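Local coordinates for conjugal transfer protein TRWB (PDB 1E9R) that probably acts as a ring-shaped, NTP-driven motor that couples the DNA being processed to the transport channel during bacterial conjugation, at residues K113-F118 with S260-V265; Y125-Y130 with T157-A162; A147-L152 with S204-S209; F173-I178 with R185-G190. All blocks are in the same frame, centred on the assembly; numbering follows the deposited sequence.

Contact 1 of 4, residues K113-F118 with S260-V265; sequences KGWSFF and SAWVDV
Trp115 and Trp262 make a T-shaped (edge-to-face) pair: the pyrrole edge of Trp262 runs into one face of the Trp115 benzo ring, with the planes turned 70° to each other and the ring centroids 4.3 Å apart. The tight spot is the Trp262 nitrogen. NE1 comes to 3.1 Å from Trp115 CZ3 and its N-H is aimed into the pi cloud, while the neighbouring Trp262 CD1 lies 3.7 Å from Trp115 CH2. Trp115 reaches in because its CG is anti to the backbone N (chi1 177°), which sends the indole straight out from the extended loop before Phe117 toward helix 252-269. The far face of the same indole is backed by the peptide nitrogen Phe117 N, 3.6 Å above the plane, and its own NE1 is tied to Glu120, so the ring is held from both faces and by its polar edge. Packing is looser toward Val265, whose CG2 stands 4.4 Å from Trp115 CZ2. The more open side lies farther back along the loop, where the partly exposed Lys113 and Gly114 are backbone-bonded to Ile104, near the edge strand of the large sheet, and to Phe229. Phe117 packs on Trp127 and Val134, joining the loop to helix 126-134, and Val265 brings helix 252-269 against Tyr130. The chemistry is that of an electron-rich face receiving a polarised N-H: a buried indole nitrogen that meets a pi system, which probably gives it partial electrostatic compensation and adds direction to an otherwise apolar contact.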
loop_
_atom_site.group_PDB
_atom_site.type_symbol
_atom_site.label_atom_id
_atom_site.label_comp_id
_atom_site.label_asym_id
_atom_site.label_seq_id
_atom_site.Cartn_x
_atom_site.Cartn_y
_atom_site.Cartn_z
ATOM N N LYS B 113 34.321 31.303 3.823
ATOM C CA LYS B 113 35.566 30.718 4.305
ATOM C C LYS B 113 35.886 29.593 3.317
ATOM O O LYS B 113 35.013 29.180 2.537
ATOM C CB LYS B 113 35.377 30.125 5.699
ATOM C CG LYS B 113 34.812 31.090 6.721
ATOM C CD LYS B 113 35.840 32.095 7.192
ATOM C CE LYS B 113 37.011 31.401 7.866
ATOM N NZ LYS B 113 38.024 32.384 8.354
ATOM N N GLY B 114 37.127 29.109 3.333
ATOM C CA GLY B 114 37.513 28.025 2.441
ATOM C C GLY B 114 37.220 26.723 3.152
ATOM O O GLY B 114 37.451 26.637 4.358
ATOM N N TRP B 115 36.731 25.707 2.439
ATOM C CA TRP B 115 36.388 24.453 3.109
ATOM C C TRP B 115 36.204 23.246 2.193
ATOM O O TRP B 115 35.913 23.389 1.004
ATOM C CB TRP B 115 35.090 24.670 3.906
ATOM C CG TRP B 115 34.551 23.445 4.613
ATOM C CD1 TRP B 115 34.811 23.052 5.897
ATOM C CD2 TRP B 115 33.647 22.471 4.070
ATOM N NE1 TRP B 115 34.121 21.898 6.190
ATOM C CE2 TRP B 115 33.401 21.519 5.086
ATOM C CE3 TRP B 115 33.022 22.309 2.822
ATOM C CZ2 TRP B 115 32.553 20.420 4.894
ATOM C CZ3 TRP B 115 32.183 21.216 2.632
ATOM C CH2 TRP B 115 31.956 20.287 3.666
ATOM N N SER B 116 36.373 22.059 2.776
ATOM C CA SER B 116 36.176 20.776 2.091
ATOM C C SER B 116 35.983 19.842 3.266
ATOM O O SER B 116 36.533 20.097 4.333
ATOM C CB SER B 116 37.413 20.338 1.309
ATOM O OG SER B 116 38.309 19.604 2.139
ATOM N N PHE B 117 35.232 18.762 3.091
ATOM C CA PHE B 117 35.012 17.870 4.212
ATOM C C PHE B 117 36.304 17.298 4.777
ATOM O O PHE B 117 36.319 16.795 5.898
ATOM C CB PHE B 117 34.033 16.747 3.845
ATOM C CG PHE B 117 34.637 15.633 3.043
ATOM C CD1 PHE B 117 34.768 15.735 1.670
ATOM C CD2 PHE B 117 35.057 14.466 3.667
ATOM C CE1 PHE B 117 35.310 14.685 0.931
ATOM C CE2 PHE B 117 35.599 13.417 2.937
ATOM C CZ PHE B 117 35.724 13.527 1.569
ATOM N N PHE B 118 37.395 17.386 4.023
ATOM C CA PHE B 118 38.670 16.873 4.516
ATOM C C PHE B 118 39.046 17.541 5.839
ATOM O O PHE B 118 39.646 16.918 6.718
ATOM C CB PHE B 118 39.797 17.115 3.500
ATOM C CG PHE B 118 39.849 16.108 2.386
ATOM C CD1 PHE B 118 40.382 14.845 2.602
ATOM C CD2 PHE B 118 39.360 16.418 1.120
ATOM C CE1 PHE B 118 40.431 13.892 1.569
ATOM C CE2 PHE B 118 39.405 15.476 0.078
ATOM C CZ PHE B 118 39.943 14.208 0.306
ATOM N N SER B 260 23.001 20.768 2.799
ATOM C CA SER B 260 22.618 19.612 3.608
ATOM C C SER B 260 23.876 19.035 4.260
ATOM O O SER B 260 23.856 18.629 5.413
ATOM C CB SER B 260 21.953 18.528 2.747
ATOM O OG SER B 260 20.742 18.996 2.190
ATOM N N ALA B 261 24.973 18.995 3.521
ATOM C CA ALA B 261 26.207 18.473 4.078
ATOM C C ALA B 261 26.640 19.301 5.283
ATOM O O ALA B 261 27.004 18.757 6.329
ATOM C CB ALA B 261 27.305 18.488 3.024
ATOM N N TRP B 262 26.611 20.620 5.140
ATOM C CA TRP B 262 27.033 21.477 6.232
ATOM C C TRP B 262 26.161 21.291 7.458
ATOM O O TRP B 262 26.668 21.077 8.568
ATOM C CB TRP B 262 27.044 22.951 5.802
ATOM C CG TRP B 262 28.201 23.299 4.890
ATOM C CD1 TRP B 262 29.453 22.745 4.903
ATOM C CD2 TRP B 262 28.206 24.277 3.844
ATOM N NE1 TRP B 262 30.231 23.314 3.928
ATOM C CE2 TRP B 262 29.492 24.256 3.261
ATOM C CE3 TRP B 262 27.250 25.166 3.339
ATOM C CZ2 TRP B 262 29.848 25.095 2.192
ATOM C CZ3 TRP B 262 27.603 26.003 2.273
ATOM C CH2 TRP B 262 28.893 25.957 1.713
ATOM N N VAL B 263 24.849 21.364 7.265
ATOM C CA VAL B 263 23.934 21.183 8.382
ATOM C C VAL B 263 24.222 19.867 9.118
ATOM O O VAL B 263 24.247 19.824 10.348
ATOM C CB VAL B 263 22.475 21.188 7.908
ATOM C CG1 VAL B 263 21.553 20.824 9.060
ATOM C CG2 VAL B 263 22.122 22.554 7.349
ATOM N N ASP B 264 24.454 18.799 8.360
ATOM C CA ASP B 264 24.731 17.501 8.956
ATOM C C ASP B 264 26.083 17.494 9.657
ATOM O O ASP B 264 26.243 16.848 10.692
ATOM C CB ASP B 264 24.689 16.397 7.895
ATOM C CG ASP B 264 24.576 15.023 8.507
ATOM O OD1 ASP B 264 23.452 14.680 8.925
ATOM O OD2 ASP B 264 25.592 14.302 8.590
ATOM N N VAL B 265 27.059 18.204 9.098
ATOM C CA VAL B 265 28.367 18.267 9.730
ATOM C C VAL B 265 28.178 18.857 11.116
ATOM O O VAL B 265 28.761 18.374 12.082
ATOM C CB VAL B 265 29.349 19.159 8.951
ATOM C CG1 VAL B 265 30.621 19.372 9.777
ATOM C CG2 VAL B 265 29.688 18.514 7.620
#

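Contact 2 of 4, residues Y125-Y130 with T157-A162; sequences YDWQRY and TAKKLA
Trp127 lies flat against the helix carrying Lys159 and Ala158, and these three side chains account for most of the buried surface. One face of the indole is laid over the Lys159 backbone and the first part of its side chain. Lys159 CA sits 3.9 Å from the centroid of the six-membered ring and only 13° off its normal, a CH-pi contact, and Lys159 CG follows at 3.8 Å from Trp127 NE1. With CG anti to the backbone N (chi1 -167°), the lysine chain runs out along the pyrrole half and then bends at chi3, bringing CE to 4.0 Å from Trp127 CD1; its ammonium end pairs with Glu156, one turn back on its own helix. The benzo end meets small residues: Ala158 CB lies 3.7 Å from Trp127 CZ3, and Ala162 CB, one turn on, is at the same distance from CH2. The two alanines leave room for the broad ring to settle close to the helix backbone. The short helical segments run at 132° to each other with axes 11.0 Å apart, so the indole bridges the interval. Ala158 is also packed by Phe117, Phe118 and Leu172, which places the contact where helices 126-134 and 141-163 meet helix 169-178 and the loop that follows edge strand 103-105.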
loop_
_atom_site.group_PDB
_atom_site.type_symbol
_atom_site.label_atom_id
_atom_site.label_comp_id
_atom_site.label_asym_id
_atom_site.label_seq_id
_atom_site.Cartn_x
_atom_site.Cartn_y
_atom_site.Cartn_z
ATOM N N TYR B 125 37.482 6.916 12.221
ATOM C CA TYR B 125 36.040 6.747 12.108
ATOM C C TYR B 125 35.315 7.977 11.554
ATOM O O TYR B 125 34.107 7.931 11.308
ATOM C CB TYR B 125 35.444 6.335 13.465
ATOM C CG TYR B 125 35.274 7.451 14.482
ATOM C CD1 TYR B 125 34.126 8.265 14.481
ATOM C CD2 TYR B 125 36.253 7.689 15.458
ATOM C CE1 TYR B 125 33.959 9.295 15.434
ATOM C CE2 TYR B 125 36.098 8.712 16.412
ATOM C CZ TYR B 125 34.951 9.511 16.396
ATOM O OH TYR B 125 34.813 10.524 17.327
ATOM N N ASP B 126 36.045 9.074 11.343
ATOM C CA ASP B 126 35.427 10.287 10.811
ATOM C C ASP B 126 35.175 10.209 9.320
ATOM O O ASP B 126 34.403 11.000 8.784
ATOM C CB ASP B 126 36.280 11.521 11.093
ATOM C CG ASP B 126 36.289 11.891 12.543
ATOM O OD1 ASP B 126 35.285 11.613 13.224
ATOM O OD2 ASP B 126 37.290 12.473 13.002
ATOM N N TRP B 127 35.824 9.270 8.638
ATOM C CA TRP B 127 35.618 9.152 7.204
ATOM C C TRP B 127 34.184 8.747 6.886
ATOM O O TRP B 127 33.536 9.369 6.038
ATOM C CB TRP B 127 36.595 8.153 6.587
ATOM C CG TRP B 127 38.020 8.643 6.575
ATOM C CD1 TRP B 127 39.047 8.187 7.345
ATOM C CD2 TRP B 127 38.565 9.697 5.769
ATOM N NE1 TRP B 127 40.196 8.888 7.072
ATOM C CE2 TRP B 127 39.926 9.822 6.108
ATOM C CE3 TRP B 127 38.031 10.549 4.794
ATOM C CZ2 TRP B 127 40.764 10.765 5.507
ATOM C CZ3 TRP B 127 38.867 11.487 4.196
ATOM C CH2 TRP B 127 40.218 11.585 4.556
ATOM N N GLN B 128 33.678 7.716 7.558
ATOM C CA GLN B 128 32.302 7.286 7.319
ATOM C C GLN B 128 31.334 8.325 7.888
ATOM O O GLN B 128 30.289 8.641 7.311
ATOM C CB GLN B 128 32.034 5.917 7.960
ATOM C CG GLN B 128 30.545 5.517 7.955
ATOM C CD GLN B 128 29.843 5.575 6.560
ATOM O OE1 GLN B 128 30.432 5.992 5.543
ATOM N NE2 GLN B 128 28.570 5.153 6.527
ATOM N N ARG B 129 31.717 8.857 9.032
ATOM C CA ARG B 129 30.945 9.859 9.724
ATOM C C ARG B 129 30.588 11.041 8.816
ATOM O O ARG B 129 29.439 11.471 8.759
ATOM C CB ARG B 129 31.768 10.323 10.918
ATOM C CG ARG B 129 31.027 11.100 11.941
ATOM C CD ARG B 129 31.932 11.371 13.116
ATOM N NE ARG B 129 31.304 12.315 14.029
ATOM C CZ ARG B 129 31.955 13.023 14.942
ATOM N NH1 ARG B 129 33.270 12.894 15.072
ATOM N NH2 ARG B 129 31.286 13.870 15.714
ATOM N N TYR B 130 31.571 11.564 8.091
ATOM C CA TYR B 130 31.312 12.708 7.223
ATOM C C TYR B 130 30.955 12.327 5.796
ATOM O O TYR B 130 30.530 13.172 5.011
ATOM C CB TYR B 130 32.487 13.704 7.274
ATOM C CG TYR B 130 32.645 14.306 8.655
ATOM C CD1 TYR B 130 31.718 15.227 9.136
ATOM C CD2 TYR B 130 33.638 13.862 9.530
ATOM C CE1 TYR B 130 31.762 15.681 10.461
ATOM C CE2 TYR B 130 33.689 14.313 10.860
ATOM C CZ TYR B 130 32.747 15.218 11.314
ATOM O OH TYR B 130 32.765 15.642 12.622
ATOM N N THR B 157 38.346 6.406 -1.458
ATOM C CA THR B 157 39.092 7.251 -2.387
ATOM C C THR B 157 39.700 8.427 -1.637
ATOM O O THR B 157 40.892 8.690 -1.743
ATOM C CB THR B 157 38.187 7.798 -3.512
ATOM O OG1 THR B 157 37.638 6.705 -4.249
ATOM C CG2 THR B 157 38.981 8.684 -4.466
ATOM N N ALA B 158 38.869 9.128 -0.872
ATOM C CA ALA B 158 39.315 10.281 -0.102
ATOM C C ALA B 158 40.378 9.889 0.912
ATOM O O ALA B 158 41.346 10.619 1.103
ATOM C CB ALA B 158 38.133 10.926 0.605
ATOM N N LYS B 159 40.202 8.740 1.559
ATOM C CA LYS B 159 41.165 8.272 2.553
ATOM C C LYS B 159 42.556 8.083 1.941
ATOM O O LYS B 159 43.562 8.412 2.569
ATOM C CB LYS B 159 40.697 6.952 3.166
ATOM C CG LYS B 159 41.453 6.542 4.412
ATOM C CD LYS B 159 41.090 5.117 4.842
ATOM C CE LYS B 159 39.584 4.938 5.116
ATOM N NZ LYS B 159 39.239 3.548 5.579
ATOM N N LYS B 160 42.608 7.557 0.717
ATOM C CA LYS B 160 43.879 7.332 0.021
ATOM C C LYS B 160 44.524 8.642 -0.442
ATOM O O LYS B 160 45.739 8.814 -0.324
ATOM C CB LYS B 160 43.678 6.407 -1.182
ATOM C CG LYS B 160 44.975 6.051 -1.895
ATOM C CD LYS B 160 44.780 4.955 -2.948
ATOM C CE LYS B 160 46.083 4.654 -3.687
ATOM N NZ LYS B 160 45.941 3.536 -4.666
ATOM N N LEU B 161 43.715 9.552 -0.976
ATOM C CA LEU B 161 44.207 10.853 -1.411
ATOM C C LEU B 161 44.833 11.580 -0.216
ATOM O O LEU B 161 45.891 12.197 -0.332
ATOM C CB LEU B 161 43.061 11.688 -1.986
ATOM C CG LEU B 161 42.556 11.268 -3.365
ATOM C CD1 LEU B 161 41.331 12.078 -3.720
ATOM C CD2 LEU B 161 43.651 11.478 -4.401
ATOM N N ALA B 162 44.174 11.505 0.935
ATOM C CA ALA B 162 44.690 12.135 2.145
ATOM C C ALA B 162 46.022 11.494 2.533
ATOM O O ALA B 162 46.928 12.174 3.014
ATOM C CB ALA B 162 43.691 11.985 3.279
#

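Contact 3 of 4, residues A147-L152 with S204-S209; sequences ASYGRL and SKALTS
A helix-to-helix contact built on a single CH-pi interaction joins Tyr149, in the first half of helix 141-163, to Ala206 on helix 201-217, in the helical region remote from the central sheet and close to neighbouring subunits of the hexamer. The methyl group of Ala206 sits squarely over the phenol: CB is 3.8 Å from the ring centroid and 4° off the normal, so it is about equally distant from all six carbons. Having CG anti to the carbonyl carbon (chi1 -64°) swings the ring of Tyr149 alongside the opposing helix, face on to the alanine. At the root of the side chain, Tyr149 CB touches the carbonyl oxygen Ala206 O at 3.7 Å, and one turn on, Ser209 CB lies obliquely to the ring, 4.2 Å from Tyr149 CD2. Small residues at 206 and 209 let the backbones draw together; the CA atoms of Tyr149 and Ala206 are 6.3 Å apart. The phenol hydroxyl bonds with Glu145, one turn earlier on its own helix, which ties down the far end of the ring. Phe212 of the second subunit meets the Tyr149 ring at a slant and also packs on Ala206, extending the apolar cluster across the subunit boundary. Separately, Thr208 is hydrogen-bonded to Ser200 of the third subunit. Chemically, then, the two helices are held here mainly by dispersion, the methyl group resting on the pi face, with the polar end of the tyrosine satisfied within its own helix.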
loop_
_atom_site.group_PDB
_atom_site.type_symbol
_atom_site.label_atom_id
_atom_site.label_comp_id
_atom_site.label_asym_id
_atom_site.label_seq_id
_atom_site.Cartn_x
_atom_site.Cartn_y
_atom_site.Cartn_z
ATOM N N ALA B 147 23.542 5.069 -2.443
ATOM C CA ALA B 147 24.277 6.062 -1.660
ATOM C C ALA B 147 25.307 5.318 -0.831
ATOM O O ALA B 147 26.419 5.788 -0.623
ATOM C CB ALA B 147 23.319 6.841 -0.750
ATOM N N SER B 148 24.918 4.136 -0.375
ATOM C CA SER B 148 25.785 3.299 0.428
ATOM C C SER B 148 27.063 2.973 -0.341
ATOM O O SER B 148 28.163 3.063 0.204
ATOM C CB SER B 148 25.044 2.022 0.794
ATOM O OG SER B 148 25.919 1.075 1.377
ATOM N N TYR B 149 26.909 2.585 -1.603
ATOM C CA TYR B 149 28.046 2.257 -2.456
ATOM C C TYR B 149 28.840 3.537 -2.680
ATOM O O TYR B 149 30.071 3.510 -2.754
ATOM C CB TYR B 149 27.560 1.710 -3.802
ATOM C CG TYR B 149 26.800 0.404 -3.711
ATOM C CD1 TYR B 149 27.215 -0.608 -2.854
ATOM C CD2 TYR B 149 25.664 0.180 -4.489
ATOM C CE1 TYR B 149 26.521 -1.815 -2.769
ATOM C CE2 TYR B 149 24.963 -1.022 -4.414
ATOM C CZ TYR B 149 25.397 -2.016 -3.549
ATOM O OH TYR B 149 24.704 -3.204 -3.458
ATOM N N GLY B 150 28.122 4.655 -2.791
ATOM C CA GLY B 150 28.762 5.947 -2.981
ATOM C C GLY B 150 29.647 6.370 -1.811
ATOM O O GLY B 150 30.732 6.919 -2.011
ATOM N N ARG B 151 29.188 6.115 -0.586
ATOM C CA ARG B 151 29.955 6.461 0.600
ATOM C C ARG B 151 31.183 5.580 0.666
ATOM O O ARG B 151 32.245 6.029 1.095
ATOM C CB ARG B 151 29.109 6.289 1.865
ATOM C CG ARG B 151 27.817 7.076 1.799
ATOM C CD ARG B 151 27.202 7.400 3.149
ATOM N NE ARG B 151 25.869 7.962 2.948
ATOM C CZ ARG B 151 24.766 7.226 2.879
ATOM N NH1 ARG B 151 24.852 5.911 3.019
ATOM N NH2 ARG B 151 23.591 7.791 2.625
ATOM N N LEU B 152 31.035 4.323 0.243
ATOM C CA LEU B 152 32.151 3.374 0.218
ATOM C C LEU B 152 33.211 3.905 -0.749
ATOM O O LEU B 152 34.383 4.009 -0.400
ATOM C CB LEU B 152 31.693 1.991 -0.258
ATOM C CG LEU B 152 32.869 1.046 -0.545
ATOM C CD1 LEU B 152 33.612 0.721 0.746
ATOM C CD2 LEU B 152 32.366 -0.222 -1.198
ATOM N N SER B 204 30.182 -4.555 -10.510
ATOM C CA SER B 204 30.365 -3.490 -11.496
ATOM C C SER B 204 29.194 -2.536 -11.444
ATOM O O SER B 204 29.358 -1.322 -11.569
ATOM C CB SER B 204 30.462 -4.064 -12.914
ATOM O OG SER B 204 31.697 -4.729 -13.118
ATOM N N LYS B 205 28.007 -3.105 -11.279
ATOM C CA LYS B 205 26.789 -2.326 -11.197
ATOM C C LYS B 205 26.852 -1.440 -9.958
ATOM O O LYS B 205 26.472 -0.258 -9.987
ATOM C CB LYS B 205 25.596 -3.259 -11.111
ATOM C CG LYS B 205 24.312 -2.541 -10.825
ATOM C CD LYS B 205 23.143 -3.496 -10.829
ATOM C CE LYS B 205 21.862 -2.760 -10.453
ATOM N NZ LYS B 205 20.683 -3.667 -10.419
ATOM N N ALA B 206 27.341 -2.021 -8.868
ATOM C CA ALA B 206 27.486 -1.295 -7.617
ATOM C C ALA B 206 28.425 -0.104 -7.819
ATOM O O ALA B 206 28.110 1.009 -7.406
ATOM C CB ALA B 206 28.019 -2.217 -6.546
ATOM N N LEU B 207 29.566 -0.332 -8.470
ATOM C CA LEU B 207 30.532 0.743 -8.726
ATOM C C LEU B 207 29.866 1.834 -9.554
ATOM O O LEU B 207 29.972 3.016 -9.230
ATOM C CB LEU B 207 31.751 0.223 -9.496
ATOM C CG LEU B 207 33.127 0.858 -9.238
ATOM C CD1 LEU B 207 34.000 0.722 -10.478
ATOM C CD2 LEU B 207 32.978 2.312 -8.875
ATOM N N THR B 208 29.190 1.427 -10.629
ATOM C CA THR B 208 28.499 2.364 -11.509
ATOM C C THR B 208 27.534 3.213 -10.705
ATOM O O THR B 208 27.450 4.425 -10.911
ATOM C CB THR B 208 27.688 1.640 -12.602
ATOM O OG1 THR B 208 28.575 1.080 -13.571
ATOM C CG2 THR B 208 26.773 2.600 -13.301
ATOM N N SER B 209 26.800 2.571 -9.798
ATOM C CA SER B 209 25.839 3.282 -8.958
ATOM C C SER B 209 26.512 4.323 -8.076
ATOM O O SER B 209 26.027 5.449 -7.944
ATOM C CB SER B 209 25.074 2.297 -8.090
ATOM O OG SER B 209 24.174 1.570 -8.890
#

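Contact 4 of 4, residues F173-I178 with R185-G190; sequences FHWTTI and RGFLEG
Phe173 O, two residues ahead of the tryptophan that makes this contact, is gripped by two donors of Thr177: the hydroxyl OG1 at 3.0 Å and the backbone N at 3.1 Å, approaching from opposite faces of the carbonyl plane. That double hold lies on helix 169-178, from which Trp175 reaches across to Phe187. The two aromatic side chains meet face to face, the phenyl lying over the pyrrole ring with centroids 4.0 Å apart and planes 20° from parallel. The nearest atoms are Trp175 CE2 and Phe187 CD1, at 3.5 Å. Phe187 has its CG anti to the backbone N (chi1 -177°), which swings the phenyl over the pyrrole ring. Its CB, placed by the backbone, makes a separate CH-pi contact with the benzo half of the Trp175 indole, 3.8 Å from the centroid of that six-membered ring. The other face of Trp175 is roofed by His174 CD2. Lys160 of helix 141-163 makes a cation-pi contact with Phe187, and Thr157 packs on both aromatics. The whole is a pair of consecutive helices, 169-178 and 181-188, joined by a short turn and pinned by an aromatic stack beside a longer third helix.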
loop_
_atom_site.group_PDB
_atom_site.type_symbol
_atom_site.label_atom_id
_atom_site.label_comp_id
_atom_site.label_asym_id
_atom_site.label_seq_id
_atom_site.Cartn_x
_atom_site.Cartn_y
_atom_site.Cartn_z
ATOM N N PHE B 173 37.051 14.157 -7.125
ATOM C CA PHE B 173 36.007 14.151 -8.130
ATOM C C PHE B 173 36.463 13.463 -9.414
ATOM O O PHE B 173 35.667 12.797 -10.076
ATOM C CB PHE B 173 35.571 15.581 -8.428
ATOM C CG PHE B 173 34.403 15.685 -9.369
ATOM C CD1 PHE B 173 33.112 15.440 -8.924
ATOM C CD2 PHE B 173 34.590 16.071 -10.692
ATOM C CE1 PHE B 173 32.023 15.587 -9.786
ATOM C CE2 PHE B 173 33.505 16.223 -11.565
ATOM C CZ PHE B 173 32.223 15.982 -11.112
ATOM N N HIS B 174 37.737 13.619 -9.768
ATOM C CA HIS B 174 38.254 13.008 -10.991
ATOM C C HIS B 174 38.179 11.494 -10.902
ATOM O O HIS B 174 37.613 10.818 -11.759
ATOM C CB HIS B 174 39.714 13.414 -11.235
ATOM C CG HIS B 174 40.368 12.643 -12.343
ATOM N ND1 HIS B 174 40.037 12.823 -13.672
ATOM C CD2 HIS B 174 41.267 11.628 -12.314
ATOM C CE1 HIS B 174 40.698 11.949 -14.410
ATOM N NE2 HIS B 174 41.450 11.211 -13.611
ATOM N N TRP B 175 38.778 10.969 -9.848
ATOM C CA TRP B 175 38.805 9.544 -9.630
ATOM C C TRP B 175 37.430 8.917 -9.521
ATOM O O TRP B 175 37.141 7.926 -10.185
ATOM C CB TRP B 175 39.605 9.250 -8.364
ATOM C CG TRP B 175 41.080 9.334 -8.580
ATOM C CD1 TRP B 175 41.969 10.191 -7.977
ATOM C CD2 TRP B 175 41.841 8.534 -9.485
ATOM N NE1 TRP B 175 43.237 9.967 -8.460
ATOM C CE2 TRP B 175 43.186 8.956 -9.387
ATOM C CE3 TRP B 175 41.514 7.498 -10.374
ATOM C CZ2 TRP B 175 44.201 8.377 -10.145
ATOM C CZ3 TRP B 175 42.518 6.926 -11.121
ATOM C CH2 TRP B 175 43.849 7.366 -11.005
ATOM N N THR B 176 36.579 9.503 -8.688
ATOM C CA THR B 176 35.254 8.954 -8.466
ATOM C C THR B 176 34.282 9.069 -9.619
ATOM O O THR B 176 33.353 8.282 -9.686
ATOM C CB THR B 176 34.568 9.556 -7.194
ATOM O OG1 THR B 176 34.437 10.976 -7.322
ATOM C CG2 THR B 176 35.372 9.234 -5.951
ATOM N N THR B 177 34.474 10.018 -10.531
ATOM C CA THR B 177 33.515 10.150 -11.628
ATOM C C THR B 177 34.090 10.373 -13.020
ATOM O O THR B 177 33.376 10.240 -14.005
ATOM C CB THR B 177 32.502 11.287 -11.340
ATOM O OG1 THR B 177 33.111 12.555 -11.603
ATOM C CG2 THR B 177 32.065 11.254 -9.880
ATOM N N ILE B 178 35.375 10.700 -13.110
ATOM C CA ILE B 178 35.990 10.963 -14.409
ATOM C C ILE B 178 36.939 9.872 -14.884
ATOM O O ILE B 178 36.872 9.453 -16.033
ATOM C CB ILE B 178 36.763 12.309 -14.411
ATOM C CG1 ILE B 178 35.838 13.454 -13.995
ATOM C CG2 ILE B 178 37.309 12.583 -15.799
ATOM C CD1 ILE B 178 34.674 13.660 -14.925
ATOM N N ARG B 185 39.516 1.418 -10.656
ATOM C CA ARG B 185 39.776 0.111 -10.056
ATOM C C ARG B 185 41.232 0.027 -9.601
ATOM O O ARG B 185 41.523 -0.400 -8.489
ATOM C CB ARG B 185 39.503 -0.995 -11.074
ATOM C CG ARG B 185 38.034 -1.273 -11.353
ATOM C CD ARG B 185 37.572 -2.463 -10.540
ATOM N NE ARG B 185 36.191 -2.847 -10.815
ATOM C CZ ARG B 185 35.737 -3.224 -12.004
ATOM N NH1 ARG B 185 36.553 -3.254 -13.044
ATOM N NH2 ARG B 185 34.464 -3.562 -12.153
ATOM N N GLY B 186 42.146 0.438 -10.473
ATOM C CA GLY B 186 43.557 0.398 -10.135
ATOM C C GLY B 186 43.886 1.315 -8.974
ATOM O O GLY B 186 44.678 0.962 -8.093
ATOM N N PHE B 187 43.284 2.503 -8.975
ATOM C CA PHE B 187 43.515 3.449 -7.896
ATOM C C PHE B 187 43.030 2.835 -6.588
ATOM O O PHE B 187 43.676 2.959 -5.550
ATOM C CB PHE B 187 42.768 4.752 -8.140
ATOM C CG PHE B 187 43.032 5.781 -7.091
ATOM C CD1 PHE B 187 44.220 6.499 -7.091
ATOM C CD2 PHE B 187 42.126 5.989 -6.060
ATOM C CE1 PHE B 187 44.508 7.410 -6.079
ATOM C CE2 PHE B 187 42.399 6.896 -5.042
ATOM C CZ PHE B 187 43.594 7.608 -5.051
ATOM N N LEU B 188 41.887 2.162 -6.648
ATOM C CA LEU B 188 41.315 1.527 -5.464
ATOM C C LEU B 188 42.111 0.344 -4.934
ATOM O O LEU B 188 41.948 -0.037 -3.771
ATOM C CB LEU B 188 39.879 1.090 -5.739
ATOM C CG LEU B 188 38.900 2.260 -5.781
ATOM C CD1 LEU B 188 37.524 1.760 -6.180
ATOM C CD2 LEU B 188 38.869 2.942 -4.411
ATOM N N GLU B 189 42.961 -0.246 -5.773
ATOM C CA GLU B 189 43.778 -1.369 -5.320
ATOM C C GLU B 189 44.525 -0.913 -4.072
ATOM O O GLU B 189 45.069 0.188 -4.032
ATOM C CB GLU B 189 44.785 -1.782 -6.389
ATOM C CG GLU B 189 44.234 -2.677 -7.475
ATOM C CD GLU B 189 45.202 -2.805 -8.644
ATOM O OE1 GLU B 189 46.426 -2.910 -8.397
ATOM O OE2 GLU B 189 44.742 -2.802 -9.808
ATOM N N GLY B 190 44.542 -1.750 -3.047
ATOM C CA GLY B 190 45.226 -1.366 -1.832
ATOM C C GLY B 190 44.288 -0.765 -0.801
ATOM O O GLY B 190 44.667 -0.583 0.359
#

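In the fold
Reading from the N terminus, the chain leaves edge strand 103-105 and opens contact 1 at 113-118. Contact 2 opens at 125-130 and closes on helix 141-163 at 157-162, but contact 3 has already opened at 147-152 on that same helix, so the two cross. Contact 4 then ties 173-178 to 185-190 in a short loop of its own, in series with contact 2 and lying wholly within the span of contact 3, which closes at 204-209. Helix 252-269 finally closes contact 1 around all the others. Contact 1 thus fastens the sheet-based core to the helical insertion; contacts 2 and 4 join helices that follow each other in the chain, while contact 3 ties helix 141-163 to the more distant 201-217.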